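PDB 2YEQ: alkaline phosphatase D, which hydrolyses phosphate esters, acting as a phosphodiesterase and alkaline phosphatase, at an active site that contains iron and calcium. Local coordinates for residues 337-340 and 345-348; 350-353 and 357-360; 285-288 and 294-297; 379-384 and 504-509. One frame throughout, in Å; residues are numbered along the deposited sequence.

In the fold
Three short loop closures follow one another along the chain of PhoD before a fourth, long-range contact reaches the iron and calcium ions. From the N terminus, contact 3 closes first, joining the loop ahead of strand 291-292 to helix 296-299. Contact 1 then folds the long loop after strand 325-329 back onto strand 347-348, and contact 2 ties the next loop to helix 356-368. Contact 4 spans far more chain, linking the loop after strand 374-378 to the C-terminal helix 504-520. The four closures run in series; none nests in or crosses another. In space they share neighbours: Q285 meets D350, P294 meets P345, W337 lies beside D353, and the same tryptophan touches V381 and R506.

Contact 1: residues 337-340 and 345-348; sequences WNFG and PIYS. With PE5 (3,6,9,12,15,18,21,24-octaoxahexacosan-1-ol), chain E.
A chi1 of -173° places CG of N338 opposite its backbone N, which lets OD1 reach I346 while it also closes an Asx turn in its own segment. There OD1 accepts from G340 N at 2.8 Å, two residues on; from the other segment I346 N binds the same OD1 at 3.0 Å. The two donors approach from opposite faces of the amide plane, one well above it and the other moderately tilted, and with ND2 bonded to T341 O the amide has little freedom to rotate. A backbone bond from F339 N to I346 O, 2.8 Å long, completes the closure of this loop onto strand 347-348. Nearer the strand, one water accepts from S348 N and donates to W337 O, linking these two backbone groups through solvent. F339 brings its ring alongside the strand, with CE2 4.2 Å from S348 CB, and lays CZ over the centre of the W337 indole. Y347 leaves its backbone directed away from 337-340, yet the ring turns back until CE1 is 3.6 Å from N338 CA. A bound polyether covers one face of that ring, its C1 atom 3.4 Å from Y347 CZ and offset toward the rim.

Contact 2: residues 350-353 and 357-360; sequences DSWD and AQRE. With PE5 (3,6,9,12,15,18,21,24-octaoxahexacosan-1-ol), chain E.
The ionic part of this contact joins D353 and R359 in an end-on salt bridge that converges on a single oxygen. NH1 and NH2 of R359 each donate to D353 OD1 at 2.9 Å, and OD1 lies nearly in the guanidinium plane. The carboxylate stands almost perpendicular to that plane, at 88°: NH2 meets OD1 close to its C-O direction, whereas NH1 arrives from above the carboxylate. A bend in the arginine chain at chi3 (53°) turns the guanidinium back toward D353. F334 O accepts a further bond from NH1, and the polyether oxygen O1 lies 2.9 Å from R359 NH2. Apolar packing is carried by W352. Its CE3 edge meets R359 CB at 3.8 Å, near the ring plane, and its CZ3 touches Q358 CG at 3.7 Å. Hydrogen bonds to other residues hold the polar ends of these side chains: W352 NE1 binds Q330 OE1, while the Q358 amide bonds E311 and the backbone of L305 and L306. The buried contact thus seats the first turn of helix 356-368 against the 3-10 turn that precedes it, in the loop that leaves strand 347-348, with W352 also backbone-bonded to F333 in the loop after strand 325-329.

Contact 3: residues 285-288 and 294-297; sequences QANN and PSDE. With NA (sodium ion), chain B.
N287 and E297 meet where a sodium-binding loop packs against the first turn of helix 296-299, a short helix that S295 caps at its N terminus. The capping is reciprocal in character: S295 OG accepts a bond from a backbone N just past E297, and S295 N donates to S298 OG, as in a capping box. The central bond runs from N287 N to E297 OE2, 2.7 Å long and fairly straight, with the donor standing 44° out of the carboxylate plane. E297 reaches across with CG anti to its backbone N (chi1 -169°) and the chain extended beyond it, which also sets its CG 3.8 Å from A286 CB. N287 and N288 both have positive phi, a left-handed turn of the backbone. A water exploits this turn: it accepts from N288 N at 2.9 Å and donates to both Q285 O and E297 OE2, so each of its protons has a protein acceptor. The amide end of N287 rests against the S295 side chain. The Q285 side chain, which sets out away from 294-297, binds sodium through OE1 at 2.4 Å; D284 and four waters complete six ligands, and one of those waters also donates to Q285 O. Q285 NE2 is bonded to D350 OD1 and N216 O, which fixes the turn of the amide that offers OE1 to the metal. Chemically, one carboxylate oxygen takes a backbone N-H and a water proton, which probably spreads its negative charge over the turn at N287 and N288.

Contact 4: residues 379-384 and 504-509; sequences GDVHAS and EDRFFS. With FE (Fe (III) ion), chain C; CA (calcium ion), chain D; PO4 (phosphate ion), chain F; EDO (1,2-ethanediol), chain U.
D380 begins the contact with a carboxylate divided between a metal and an arginine: OD1 binds calcium at 2.4 Å, while OD2 forms a weak salt bridge to R506 NH1 at 3.2 Å. The carboxylate and guanidinium planes stand at 90° to each other. Next, V381 packs its CA against one guanidinium face of R506, over the centre and 3.8 Å from CZ, with CG1 near NH2. H382 then bonds the iron through NE2 at 2.2 Å and uses its other nitrogen, ND1, to donate almost in line (175°) to an ethanediol oxygen, O2, 3.0 Å away. One face of its imidazole receives R506 CD in a CH-pi contact, 4.0 Å from the ring centroid. The bend at chi3 (57°) turns the arginine from this ring toward a bound phosphate ion, probably from the crystallisation liquor, where NH1 donates to O1 at 2.8 Å. C124, D151 and Y154 complete the protein ligands of iron, and D151, D209 and D210 those of calcium. E503 forms a salt bridge with R506 NH2 and so probably steadies the guanidinium from the second shell. Since phosphate O4 binds both metals, O3 iron and O2 calcium, while R506 holds O1, the anion is gripped from two sides; this is consistent with helix 504-520 contributing a positive group that would offset the charge of a bound phosphate ester.

Contact 1: residues 337-340 and 345-348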
loop_
_atom_site.group_PDB
_atom_site.type_symbol
_atom_site.label_atom_id
_atom_site.label_comp_id
_atom_site.label_asym_id
_atom_site.label_seq_id
_atom_site.Cartn_x
_atom_site.Cartn_y
_atom_site.Cartn_z
ATOM N N TRP A 337 -1.726 19.577 6.513
ATOM C CA TRP A 337 -1.437 18.871 7.744
ATOM C C TRP A 337 -0.420 19.638 8.557
ATOM O O TRP A 337 0.755 19.228 8.710
ATOM C CB TRP A 337 -0.948 17.461 7.369
ATOM C CG TRP A 337 -0.946 16.407 8.435
ATOM C CD1 TRP A 337 -1.773 16.300 9.490
ATOM C CD2 TRP A 337 -0.090 15.252 8.476
ATOM N NE1 TRP A 337 -1.482 15.165 10.210
ATOM C CE2 TRP A 337 -0.451 14.506 9.601
ATOM C CE3 TRP A 337 0.955 14.794 7.665
ATOM C CZ2 TRP A 337 0.197 13.331 9.956
ATOM C CZ3 TRP A 337 1.602 13.629 8.018
ATOM C CH2 TRP A 337 1.215 12.903 9.143
ATOM N N ASN A 338 -0.879 20.763 9.101
ATOM C CA ASN A 338 -0.013 21.707 9.814
ATOM C C ASN A 338 0.212 21.302 11.243
ATOM O O ASN A 338 -0.735 21.254 12.024
ATOM C CB ASN A 338 -0.627 23.115 9.754
ATOM C CG ASN A 338 0.285 24.199 10.322
ATOM O OD1 ASN A 338 1.445 23.955 10.752
ATOM N ND2 ASN A 338 -0.230 25.419 10.315
ATOM N N PHE A 339 1.472 21.054 11.606
ATOM C CA PHE A 339 1.836 20.686 12.974
ATOM C C PHE A 339 2.167 21.885 13.853
ATOM O O PHE A 339 2.368 21.719 15.049
ATOM C CB PHE A 339 3.066 19.768 12.964
ATOM C CG PHE A 339 2.900 18.543 12.121
ATOM C CD1 PHE A 339 1.914 17.607 12.424
ATOM C CD2 PHE A 339 3.732 18.303 11.046
ATOM C CE1 PHE A 339 1.750 16.462 11.640
ATOM C CE2 PHE A 339 3.583 17.152 10.269
ATOM C CZ PHE A 339 2.583 16.242 10.560
ATOM N N GLY A 340 2.270 23.076 13.257
ATOM C CA GLY A 340 2.613 24.279 14.016
ATOM C C GLY A 340 1.375 25.137 14.208
ATOM O O GLY A 340 0.314 24.622 14.555
ATOM N N PRO A 345 3.932 27.866 10.716
ATOM C CA PRO A 345 3.523 26.527 10.283
ATOM C C PRO A 345 4.712 25.555 10.227
ATOM O O PRO A 345 5.864 25.987 10.079
ATOM C CB PRO A 345 2.951 26.761 8.896
ATOM C CG PRO A 345 3.542 28.050 8.429
ATOM C CD PRO A 345 3.757 28.863 9.648
ATOM N N ILE A 346 4.420 24.262 10.399
ATOM C CA ILE A 346 5.394 23.167 10.313
ATOM C C ILE A 346 4.704 22.018 9.544
ATOM O O ILE A 346 3.563 21.637 9.874
ATOM C CB ILE A 346 5.833 22.709 11.683
ATOM C CG1 ILE A 346 6.536 23.851 12.428
ATOM C CG2 ILE A 346 6.784 21.459 11.612
ATOM C CD1 ILE A 346 6.579 23.629 13.907
ATOM N N TYR A 347 5.375 21.532 8.495
ATOM C CA TYR A 347 4.818 20.573 7.546
ATOM C C TYR A 347 5.751 19.381 7.352
ATOM O O TYR A 347 6.972 19.498 7.535
ATOM C CB TYR A 347 4.602 21.236 6.207
ATOM C CG TYR A 347 3.475 22.249 6.240
ATOM C CD1 TYR A 347 2.165 21.842 6.471
ATOM C CD2 TYR A 347 3.720 23.604 6.060
ATOM C CE1 TYR A 347 1.132 22.753 6.518
ATOM C CE2 TYR A 347 2.694 24.533 6.096
ATOM C CZ TYR A 347 1.402 24.099 6.328
ATOM O OH TYR A 347 0.377 25.000 6.372
ATOM N N SER A 348 5.169 18.252 6.944
ATOM C CA SER A 348 5.950 17.066 6.592
ATOM C C SER A 348 6.550 17.234 5.223
ATOM O O SER A 348 5.840 17.348 4.230
ATOM C CB SER A 348 5.090 15.802 6.622
ATOM O OG SER A 348 5.768 14.722 5.998
HETATM C C48 PE5 E . -1.607 25.296 1.784
HETATM C C50 PE5 E . -0.192 24.974 1.298
HETATM O O1 PE5 E . 0.333 23.802 1.951
HETATM C C1 PE5 E . 1.385 24.008 2.909
HETATM C C2 PE5 E . 2.776 23.734 2.325
HETATM O O2 PE5 E . 3.514 24.919 1.942
HETATM O O HOH W 1 2.414 18.086 6.786
#

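Contact 2: residues 350-353 and 357-360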
loop_
_atom_site.group_PDB
_atom_site.type_symbol
_atom_site.label_atom_id
_atom_site.label_comp_id
_atom_site.label_asym_id
_atom_site.label_seq_id
_atom_site.Cartn_x
_atom_site.Cartn_y
_atom_site.Cartn_z
ATOM N N ASP A 350 8.099 15.128 3.489
ATOM C CA ASP A 350 7.976 13.879 2.708
ATOM C C ASP A 350 6.557 13.608 2.181
ATOM O O ASP A 350 6.351 12.717 1.340
ATOM C CB ASP A 350 8.444 12.706 3.564
ATOM C CG ASP A 350 8.632 11.431 2.763
ATOM O OD1 ASP A 350 9.377 11.425 1.742
ATOM O OD2 ASP A 350 8.023 10.410 3.176
ATOM N N SER A 351 5.604 14.408 2.655
ATOM C CA SER A 351 4.190 14.338 2.250
ATOM C C SER A 351 3.868 15.367 1.171
ATOM O O SER A 351 4.756 16.087 0.719
ATOM C CB SER A 351 3.293 14.579 3.475
ATOM O OG SER A 351 3.570 13.622 4.487
ATOM N N TRP A 352 2.602 15.434 0.735
ATOM C CA TRP A 352 2.222 16.383 -0.307
ATOM C C TRP A 352 2.414 17.858 0.143
ATOM O O TRP A 352 2.708 18.708 -0.702
ATOM C CB TRP A 352 0.791 16.178 -0.799
ATOM C CG TRP A 352 0.567 14.984 -1.669
ATOM C CD1 TRP A 352 0.469 13.683 -1.252
ATOM C CD2 TRP A 352 0.407 14.961 -3.069
ATOM N NE1 TRP A 352 0.249 12.869 -2.306
ATOM C CE2 TRP A 352 0.221 13.624 -3.442
ATOM C CE3 TRP A 352 0.417 15.945 -4.068
ATOM C CZ2 TRP A 352 0.005 13.246 -4.746
ATOM C CZ3 TRP A 352 0.212 15.576 -5.336
ATOM C CH2 TRP A 352 0.007 14.234 -5.685
ATOM N N ASP A 353 2.312 18.142 1.439
ATOM C CA ASP A 353 2.620 19.478 1.956
ATOM C C ASP A 353 4.089 19.906 1.630
ATOM O O ASP A 353 4.400 21.104 1.639
ATOM C CB ASP A 353 2.458 19.544 3.464
ATOM C CG ASP A 353 0.993 19.780 3.932
ATOM O OD1 ASP A 353 0.194 20.431 3.213
ATOM O OD2 ASP A 353 0.690 19.304 5.050
ATOM N N ALA A 357 3.456 22.909 -4.813
ATOM C CA ALA A 357 3.165 23.293 -6.191
ATOM C C ALA A 357 2.633 22.134 -6.999
ATOM O O ALA A 357 1.731 22.284 -7.828
ATOM C CB ALA A 357 4.401 23.884 -6.885
ATOM N N GLN A 358 3.225 20.968 -6.799
ATOM C CA GLN A 358 2.711 19.760 -7.421
ATOM C C GLN A 358 1.239 19.576 -7.000
ATOM O O GLN A 358 0.397 19.253 -7.826
ATOM C CB GLN A 358 3.538 18.551 -6.978
ATOM C CG GLN A 358 2.934 17.212 -7.312
ATOM C CD GLN A 358 3.010 16.868 -8.769
ATOM O OE1 GLN A 358 3.910 16.155 -9.203
ATOM N NE2 GLN A 358 2.049 17.344 -9.543
ATOM N N ARG A 359 0.952 19.751 -5.722
ATOM C CA ARG A 359 -0.429 19.562 -5.255
ATOM C C ARG A 359 -1.368 20.586 -5.905
ATOM O O ARG A 359 -2.472 20.238 -6.349
ATOM C CB ARG A 359 -0.525 19.633 -3.743
ATOM C CG ARG A 359 -1.897 19.154 -3.252
ATOM C CD ARG A 359 -1.936 19.011 -1.803
ATOM N NE ARG A 359 -1.493 20.214 -1.141
ATOM C CZ ARG A 359 -1.088 20.285 0.112
ATOM N NH1 ARG A 359 -1.082 19.217 0.886
ATOM N NH2 ARG A 359 -0.685 21.447 0.613
ATOM N N GLU A 360 -0.909 21.832 -6.005
ATOM C CA GLU A 360 -1.664 22.895 -6.683
ATOM C C GLU A 360 -2.018 22.544 -8.112
ATOM O O GLU A 360 -3.146 22.812 -8.554
ATOM C CB GLU A 360 -0.882 24.195 -6.678
ATOM C CG GLU A 360 -0.957 24.963 -5.389
ATOM C CD GLU A 360 -0.338 26.358 -5.521
ATOM O OE1 GLU A 360 -0.841 27.145 -6.363
ATOM O OE2 GLU A 360 0.647 26.657 -4.794
HETATM C C48 PE5 E . -1.607 25.296 1.784
HETATM C C50 PE5 E . -0.192 24.974 1.298
HETATM O O1 PE5 E . 0.333 23.802 1.951
HETATM C C1 PE5 E . 1.385 24.008 2.909
HETATM C C2 PE5 E . 2.776 23.734 2.325
HETATM O O2 PE5 E . 3.514 24.919 1.942
#

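Contact 3: residues 285-288 and 294-297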
loop_
_atom_site.group_PDB
_atom_site.type_symbol
_atom_site.label_atom_id
_atom_site.label_comp_id
_atom_site.label_asym_id
_atom_site.label_seq_id
_atom_site.Cartn_x
_atom_site.Cartn_y
_atom_site.Cartn_z
ATOM N N GLN A 285 13.239 15.675 -1.058
ATOM C CA GLN A 285 12.571 16.427 -0.005
ATOM C C GLN A 285 13.327 17.741 0.336
ATOM O O GLN A 285 14.555 17.755 0.482
ATOM C CB GLN A 285 12.398 15.603 1.262
ATOM C CG GLN A 285 11.619 14.285 1.066
ATOM C CD GLN A 285 12.523 13.115 0.757
ATOM O OE1 GLN A 285 13.696 13.321 0.376
ATOM N NE2 GLN A 285 12.007 11.871 0.907
ATOM N N ALA A 286 12.560 18.819 0.473
ATOM C CA ALA A 286 13.081 20.136 0.818
ATOM C C ALA A 286 13.408 20.225 2.272
ATOM O O ALA A 286 12.896 19.444 3.099
ATOM C CB ALA A 286 12.048 21.215 0.463
ATOM N N ASN A 287 14.281 21.187 2.595
ATOM C CA ASN A 287 14.625 21.549 3.962
ATOM C C ASN A 287 15.197 20.427 4.777
ATOM O O ASN A 287 14.956 20.354 6.003
ATOM C CB ASN A 287 13.420 22.162 4.722
ATOM C CG ASN A 287 12.723 23.292 3.958
ATOM O OD1 ASN A 287 11.474 23.418 3.979
ATOM N ND2 ASN A 287 13.510 24.131 3.305
ATOM N N ASN A 288 15.993 19.567 4.130
ATOM C CA ASN A 288 16.592 18.404 4.793
ATOM C C ASN A 288 15.572 17.395 5.333
ATOM O O ASN A 288 15.884 16.617 6.251
ATOM C CB ASN A 288 17.526 18.839 5.939
ATOM C CG ASN A 288 18.816 19.461 5.433
ATOM O OD1 ASN A 288 19.271 20.450 5.974
ATOM N ND2 ASN A 288 19.400 18.882 4.397
ATOM N N PRO A 294 7.613 25.726 5.935
ATOM C CA PRO A 294 7.716 25.909 4.505
ATOM C C PRO A 294 8.794 26.944 4.188
ATOM O O PRO A 294 9.166 27.721 5.067
ATOM C CB PRO A 294 6.344 26.456 4.110
ATOM C CG PRO A 294 5.846 27.122 5.327
ATOM C CD PRO A 294 6.454 26.434 6.501
ATOM N N SER A 295 9.287 26.928 2.953
ATOM C CA SER A 295 10.414 27.756 2.553
ATOM C C SER A 295 10.329 27.956 1.071
ATOM O O SER A 295 9.488 27.339 0.395
ATOM C CB SER A 295 11.738 27.070 2.915
ATOM O OG SER A 295 11.928 25.875 2.167
ATOM N N ASP A 296 11.216 28.798 0.546
ATOM C CA ASP A 296 11.302 28.976 -0.890
ATOM C C ASP A 296 11.678 27.661 -1.557
ATOM O O ASP A 296 11.232 27.370 -2.659
ATOM C CB ASP A 296 12.323 30.062 -1.240
ATOM C CG ASP A 296 11.892 31.445 -0.745
ATOM O OD1 ASP A 296 10.784 31.901 -1.105
ATOM O OD2 ASP A 296 12.651 32.053 0.035
ATOM N N GLU A 297 12.514 26.882 -0.892
ATOM C CA GLU A 297 12.880 25.562 -1.376
ATOM C C GLU A 297 11.637 24.649 -1.531
ATOM O O GLU A 297 11.381 24.093 -2.604
ATOM C CB GLU A 297 13.892 24.963 -0.399
ATOM C CG GLU A 297 14.590 23.697 -0.852
ATOM C CD GLU A 297 15.772 23.333 0.072
ATOM O OE1 GLU A 297 16.702 24.159 0.234
ATOM O OE2 GLU A 297 15.786 22.222 0.620
HETATM NA NA NA B . 16.083 13.248 0.647
HETATM O O HOH W 2 16.902 19.488 1.422
HETATM O O HOH W 3 16.016 15.418 1.506
HETATM O O HOH W 4 18.315 12.950 1.046
HETATM O O HOH W 5 16.039 11.107 -0.062
HETATM O O HOH W 6 15.510 12.388 2.728
#

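Contact 4: residues 379-384 and 504-509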
loop_
_atom_site.group_PDB
_atom_site.type_symbol
_atom_site.label_atom_id
_atom_site.label_comp_id
_atom_site.label_asym_id
_atom_site.label_seq_id
_atom_site.Cartn_x
_atom_site.Cartn_y
_atom_site.Cartn_z
ATOM N N GLY A 379 -1.446 5.838 2.869
ATOM C CA GLY A 379 -0.877 5.140 4.003
ATOM C C GLY A 379 0.200 5.985 4.655
ATOM O O GLY A 379 -0.024 7.145 4.970
ATOM N N ASP A 380 1.352 5.363 4.906
ATOM C CA ASP A 380 2.621 6.017 5.324
ATOM C C ASP A 380 2.709 6.508 6.750
ATOM O O ASP A 380 3.747 6.337 7.399
ATOM C CB ASP A 380 3.054 7.122 4.335
ATOM C CG ASP A 380 4.445 7.709 4.679
ATOM O OD1 ASP A 380 5.476 6.984 4.543
ATOM O OD2 ASP A 380 4.464 8.884 5.127
ATOM N N VAL A 381 1.622 7.067 7.274
ATOM C CA VAL A 381 1.687 7.812 8.528
ATOM C C VAL A 381 1.372 7.009 9.769
ATOM O O VAL A 381 1.463 7.522 10.871
ATOM C CB VAL A 381 0.851 9.148 8.459
ATOM C CG1 VAL A 381 1.257 9.963 7.204
ATOM C CG2 VAL A 381 -0.667 8.879 8.522
ATOM N N HIS A 382 1.068 5.729 9.597
ATOM C CA HIS A 382 0.945 4.787 10.729
ATOM C C HIS A 382 -0.175 5.183 11.716
ATOM O O HIS A 382 -0.081 4.957 12.907
ATOM C CB HIS A 382 2.277 4.617 11.476
ATOM C CG HIS A 382 3.426 4.142 10.613
ATOM N ND1 HIS A 382 4.716 4.086 11.095
ATOM C CD2 HIS A 382 3.485 3.698 9.336
ATOM C CE1 HIS A 382 5.523 3.638 10.148
ATOM N NE2 HIS A 382 4.813 3.390 9.067
ATOM N N ALA A 383 -1.220 5.795 11.193
ATOM C CA ALA A 383 -2.388 6.191 11.986
ATOM C C ALA A 383 -3.496 6.544 11.022
ATOM O O ALA A 383 -3.278 6.820 9.833
ATOM C CB ALA A 383 -2.074 7.359 12.948
ATOM N N SER A 384 -4.723 6.448 11.511
ATOM C CA SER A 384 -5.872 6.716 10.678
ATOM C C SER A 384 -6.247 8.176 10.757
ATOM O O SER A 384 -6.303 8.740 11.840
ATOM C CB SER A 384 -7.073 5.877 11.155
ATOM O OG SER A 384 -6.917 4.521 10.824
ATOM N N GLU A 504 6.163 13.677 15.503
ATOM C CA GLU A 504 7.636 13.719 15.390
ATOM C C GLU A 504 8.295 12.376 15.810
ATOM O O GLU A 504 9.409 12.065 15.383
ATOM C CB GLU A 504 8.215 14.898 16.202
ATOM C CG GLU A 504 9.712 15.250 15.913
ATOM C CD GLU A 504 9.961 15.937 14.544
ATOM O OE1 GLU A 504 9.057 16.604 14.002
ATOM O OE2 GLU A 504 11.087 15.817 14.013
ATOM N N ASP A 505 7.613 11.574 16.623
ATOM C CA ASP A 505 8.182 10.277 17.042
ATOM C C ASP A 505 8.488 9.324 15.890
ATOM O O ASP A 505 9.486 8.608 15.932
ATOM C CB ASP A 505 7.305 9.598 18.073
ATOM C CG ASP A 505 7.275 10.355 19.389
ATOM O OD1 ASP A 505 8.285 10.980 19.769
ATOM O OD2 ASP A 505 6.232 10.346 20.055
ATOM N N ARG A 506 7.670 9.348 14.849
ATOM C CA ARG A 506 7.918 8.520 13.682
ATOM C C ARG A 506 9.261 8.917 12.992
ATOM O O ARG A 506 10.079 8.047 12.708
ATOM C CB ARG A 506 6.725 8.580 12.722
ATOM C CG ARG A 506 6.815 7.640 11.523
ATOM C CD ARG A 506 5.501 7.535 10.788
ATOM N NE ARG A 506 5.012 8.844 10.345
ATOM C CZ ARG A 506 5.122 9.351 9.123
ATOM N NH1 ARG A 506 5.696 8.673 8.121
ATOM N NH2 ARG A 506 4.625 10.561 8.883
ATOM N N PHE A 507 9.481 10.215 12.744
ATOM C CA PHE A 507 10.749 10.715 12.180
ATOM C C PHE A 507 11.918 10.399 13.130
ATOM O O PHE A 507 12.969 9.929 12.705
ATOM C CB PHE A 507 10.665 12.229 11.905
ATOM C CG PHE A 507 11.885 12.811 11.195
ATOM C CD1 PHE A 507 12.238 12.385 9.912
ATOM C CD2 PHE A 507 12.652 13.811 11.796
ATOM C CE1 PHE A 507 13.360 12.927 9.248
ATOM C CE2 PHE A 507 13.767 14.361 11.142
ATOM C CZ PHE A 507 14.124 13.917 9.872
ATOM N N PHE A 508 11.714 10.609 14.419
ATOM C CA PHE A 508 12.752 10.377 15.408
ATOM C C PHE A 508 13.147 8.905 15.477
ATOM O O PHE A 508 14.333 8.579 15.586
ATOM C CB PHE A 508 12.300 10.845 16.786
ATOM C CG PHE A 508 13.332 10.659 17.849
ATOM C CD1 PHE A 508 14.481 11.454 17.870
ATOM C CD2 PHE A 508 13.177 9.683 18.828
ATOM C CE1 PHE A 508 15.459 11.284 18.860
ATOM C CE2 PHE A 508 14.150 9.506 19.823
ATOM C CZ PHE A 508 15.290 10.313 19.833
ATOM N N SER A 509 12.149 8.031 15.402
ATOM C CA SER A 509 12.386 6.609 15.513
ATOM C C SER A 509 13.105 6.061 14.269
ATOM O O SER A 509 13.981 5.202 14.395
ATOM C CB SER A 509 11.073 5.874 15.773
ATOM O OG SER A 509 11.334 4.525 16.051
HETATM FE FE FE C . 5.549 2.631 7.165
HETATM CA CA CA D . 6.420 4.880 4.046
HETATM P P PO4 F . 7.136 5.080 7.163
HETATM O O1 PO4 F . 7.140 6.226 8.105
HETATM O O2 PO4 F . 7.808 5.304 5.841
HETATM O O3 PO4 F . 7.452 3.772 7.859
HETATM O O4 PO4 F . 5.693 4.900 6.603
HETATM C C1 EDO U . 7.191 4.873 15.631
HETATM O O1 EDO U . 7.801 3.680 16.176
HETATM C C2 EDO U . 6.839 4.682 14.154
HETATM O O2 EDO U . 5.465 5.003 13.854
HETATM O O HOH W 7 2.936 8.886 13.105
HETATM O O HOH W 8 4.176 3.725 3.552
#